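Local coordinates for bromo domain containing protein (PDB 5U9N) that probably recognises acetylated lysine on its targets through its second bromodomain, which binds the inhibitor bromosporine, at residues E23-L28 / Y124-Q129. Residues are numbered along the deposited sequence; the frame is centred on the assembly and turned at random.
With BMF (Bromosporine), chain C.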
loop_
_atom_site.group_PDB
_atom_site.type_symbol
_atom_site.label_atom_id
_atom_site.label_comp_id
_atom_site.label_asym_id
_atom_site.label_seq_id
_atom_site.Cartn_x
_atom_site.Cartn_y
_atom_site.Cartn_z
ATOM N N GLU A 23 -6.405 -2.445 -9.499
ATOM C CA GLU A 23 -5.479 -3.451 -10.038
ATOM C C GLU A 23 -5.921 -4.859 -9.678
ATOM O O GLU A 23 -6.763 -5.041 -8.805
ATOM C CB GLU A 23 -4.050 -3.210 -9.535
ATOM C CG GLU A 23 -3.385 -1.985 -10.135
ATOM C CD GLU A 23 -3.149 -2.059 -11.636
ATOM O OE1 GLU A 23 -2.346 -2.917 -12.072
ATOM O OE2 GLU A 23 -3.726 -1.222 -12.369
ATOM N N GLN A 24 -5.352 -5.859 -10.370
ATOM C CA GLN A 24 -5.702 -7.266 -10.172
ATOM C C GLN A 24 -5.345 -7.743 -8.757
ATOM O O GLN A 24 -4.219 -7.542 -8.300
ATOM C CB GLN A 24 -5.002 -8.148 -11.211
ATOM C CG GLN A 24 -5.557 -7.949 -12.622
ATOM C CD GLN A 24 -4.723 -8.636 -13.684
ATOM O OE1 GLN A 24 -3.527 -8.904 -13.504
ATOM N NE2 GLN A 24 -5.323 -8.880 -14.843
ATOM N N ASN A 25 -6.317 -8.406 -8.086
ATOM C CA ASN A 25 -6.191 -8.930 -6.733
ATOM C C ASN A 25 -5.857 -7.789 -5.739
ATOM O O ASN A 25 -5.165 -8.009 -4.734
ATOM C CB ASN A 25 -5.147 -10.072 -6.668
ATOM C CG ASN A 25 -5.464 -11.220 -7.602
ATOM O OD1 ASN A 25 -6.591 -11.673 -7.683
ATOM N ND2 ASN A 25 -4.475 -11.743 -8.299
ATOM N N SER A 26 -6.448 -6.589 -5.974
ATOM C CA SER A 26 -6.268 -5.433 -5.084
ATOM C C SER A 26 -6.886 -5.691 -3.694
ATOM O O SER A 26 -6.462 -5.087 -2.720
ATOM C CB SER A 26 -6.903 -4.190 -5.693
ATOM O OG SER A 26 -8.279 -4.410 -5.936
ATOM N N PHE A 27 -7.898 -6.578 -3.617
ATOM C CA PHE A 27 -8.541 -6.940 -2.345
ATOM C C PHE A 27 -7.499 -7.445 -1.318
ATOM O O PHE A 27 -7.712 -7.299 -0.116
ATOM C CB PHE A 27 -9.642 -8.018 -2.565
ATOM C CG PHE A 27 -9.129 -9.390 -2.948
ATOM C CD1 PHE A 27 -8.808 -10.324 -1.978
ATOM C CD2 PHE A 27 -8.984 -9.749 -4.276
ATOM C CE1 PHE A 27 -8.317 -11.582 -2.333
ATOM C CE2 PHE A 27 -8.449 -10.987 -4.625
ATOM C CZ PHE A 27 -8.117 -11.895 -3.652
ATOM N N LEU A 28 -6.374 -8.029 -1.794
ATOM C CA LEU A 28 -5.327 -8.553 -0.901
ATOM C C LEU A 28 -4.786 -7.489 0.037
ATOM O O LEU A 28 -4.546 -7.764 1.207
ATOM C CB LEU A 28 -4.152 -9.133 -1.718
ATOM C CG LEU A 28 -4.432 -10.413 -2.544
ATOM C CD1 LEU A 28 -3.234 -10.757 -3.432
ATOM C CD2 LEU A 28 -4.754 -11.586 -1.642
ATOM N N TYR A 124 2.320 -13.195 -4.392
ATOM C CA TYR A 124 3.581 -12.462 -4.585
ATOM C C TYR A 124 3.553 -11.665 -5.895
ATOM O O TYR A 124 3.983 -10.519 -5.919
ATOM C CB TYR A 124 4.756 -13.468 -4.597
ATOM C CG TYR A 124 6.130 -12.879 -4.863
ATOM C CD1 TYR A 124 6.522 -12.533 -6.153
ATOM C CD2 TYR A 124 7.100 -12.857 -3.870
ATOM C CE1 TYR A 124 7.789 -12.019 -6.410
ATOM C CE2 TYR A 124 8.379 -12.368 -4.118
ATOM C CZ TYR A 124 8.732 -11.983 -5.402
ATOM O OH TYR A 124 10.012 -11.585 -5.690
ATOM N N ASP A 125 3.134 -12.308 -6.993
ATOM C CA ASP A 125 3.089 -11.676 -8.325
ATOM C C ASP A 125 2.122 -10.507 -8.367
ATOM O O ASP A 125 2.340 -9.579 -9.129
ATOM C CB ASP A 125 2.681 -12.696 -9.414
ATOM C CG ASP A 125 3.673 -13.837 -9.640
ATOM O OD1 ASP A 125 4.831 -13.721 -9.175
ATOM O OD2 ASP A 125 3.301 -14.823 -10.329
ATOM N N SER A 126 1.029 -10.572 -7.595
ATOM C CA SER A 126 0.049 -9.474 -7.537
ATOM C C SER A 126 0.676 -8.248 -6.863
ATOM O O SER A 126 0.450 -7.133 -7.322
ATOM C CB SER A 126 -1.216 -9.908 -6.793
ATOM O OG SER A 126 -1.910 -10.902 -7.522
ATOM N N ALA A 127 1.451 -8.466 -5.756
ATOM C CA ALA A 127 2.183 -7.392 -5.042
ATOM C C ALA A 127 3.197 -6.756 -5.952
ATOM O O ALA A 127 3.371 -5.534 -5.929
ATOM C CB ALA A 127 2.897 -7.958 -3.826
ATOM N N LYS A 128 3.917 -7.594 -6.722
ATOM C CA LYS A 128 4.937 -7.134 -7.651
ATOM C C LYS A 128 4.343 -6.216 -8.743
ATOM O O LYS A 128 4.986 -5.249 -9.118
ATOM C CB LYS A 128 5.637 -8.342 -8.298
ATOM C CG LYS A 128 6.871 -8.008 -9.131
ATOM C CD LYS A 128 8.027 -7.417 -8.277
ATOM C CE LYS A 128 9.265 -7.085 -9.084
ATOM N NZ LYS A 128 9.849 -8.291 -9.744
ATOM N N GLN A 129 3.143 -6.516 -9.239
ATOM C CA GLN A 129 2.530 -5.738 -10.327
ATOM C C GLN A 129 1.910 -4.454 -9.813
ATOM O O GLN A 129 1.874 -3.475 -10.545
ATOM C CB GLN A 129 1.465 -6.559 -11.077
ATOM C CG GLN A 129 2.057 -7.674 -11.931
ATOM C CD GLN A 129 1.024 -8.734 -12.262
ATOM O OE1 GLN A 129 -0.189 -8.460 -12.344
ATOM N NE2 GLN A 129 1.479 -9.971 -12.475
HETATM C C10 BMF C . -5.403 -12.354 1.838
HETATM N N12 BMF C . -3.295 -11.310 1.933
HETATM C C15 BMF C . -1.873 -13.807 2.063
HETATM C C17 BMF C . -1.531 -16.273 2.353
HETATM C C20 BMF C . -0.946 -19.265 1.349
HETATM C C22 BMF C . -3.238 -13.717 1.970
HETATM C C26 BMF C . -1.432 -8.944 1.999
HETATM C C28 BMF C . -7.573 -13.352 1.544
HETATM C C01 BMF C . -9.706 -12.007 1.523
HETATM C C02 BMF C . -8.205 -12.115 1.640
HETATM C C03 BMF C . -7.393 -10.982 1.833
HETATM N N04 BMF C . -7.965 -9.682 1.909
HETATM S S05 BMF C . -8.198 -8.831 3.278
HETATM C C06 BMF C . -6.696 -8.895 4.175
HETATM O O07 BMF C . -8.435 -7.475 2.886
HETATM O O08 BMF C . -9.204 -9.516 4.029
HETATM C C09 BMF C . -6.011 -11.105 1.920
HETATM C C11 BMF C . -3.934 -12.458 1.917
HETATM N N13 BMF C . -1.926 -11.414 2.025
HETATM C C14 BMF C . -1.169 -12.561 2.105
HETATM N N16 BMF C . -1.081 -14.987 2.138
HETATM O O18 BMF C . -0.470 -17.124 2.365
HETATM C C19 BMF C . -0.751 -18.537 2.653
HETATM O O21 BMF C . -2.690 -16.606 2.484
HETATM N N23 BMF C . 0.106 -12.224 2.258
HETATM N N24 BMF C . 0.171 -10.833 2.269
HETATM C C25 BMF C . -1.039 -10.370 2.113
HETATM C C27 BMF C . -6.201 -13.478 1.643
HETATM O O HOH W 1 -1.880 -6.247 -8.856
#
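With Asn25 CG anti to its own carbonyl carbon (chi1 -57°) and Ser126 OG likewise anti to its carbonyl carbon, the amide of the first and the hydroxyl of the second meet between the loop and helix 122-139. Asn25 ND2 donates a hydrogen bond of 2.8 Å to Ser126 OG, nearly straight at 161° and close to the plane of the amide. The hydroxyl is also hydrogen-bonded to Trp122 O, one helical turn earlier, so two bonds fix the rotation of this buried hydroxyl. Ser126 CB packs against two side chains of the loop, with Asn25 CB 3.9 Å and Leu28 CD1 4.0 Å from it. Asn25 and Leu28 both rest on Trp122 as well.

A second, indirect link runs beside the first. Gln24 O and Ser126 O each accept a hydrogen bond from one bridging water, the Gln24 O to water distance being 2.7 Å. Thus both the hydroxyl and the main-chain carbonyl of Ser126 are tied to the loop, where a type II turn from Glu23 to Ser26 places Gln24 and Asn25 at its two central positions. Farther out, the side chains of Gln24 and Gln129 cross, their OE1 atoms 3.6 Å apart and their amide planes turned 57° against each other.

Beyond the turn, the 3-10 segment that begins at Ser26 carries the contact to the ligand. Leu28 divides its branches: CD1 lies on Ser126, while CD2 packs against bromosporine, 3.6 Å from its C10. Phe27 O accepts a hydrogen bond from N04 of the inhibitor's sulfonamide. The arrangement joins the start of the long loop between helices 9-20 and 41-50, the ZA loop of the bromodomain fold, to the last helix of the four-helix bundle, beside the pocket that in this family receives acetyl-lysine.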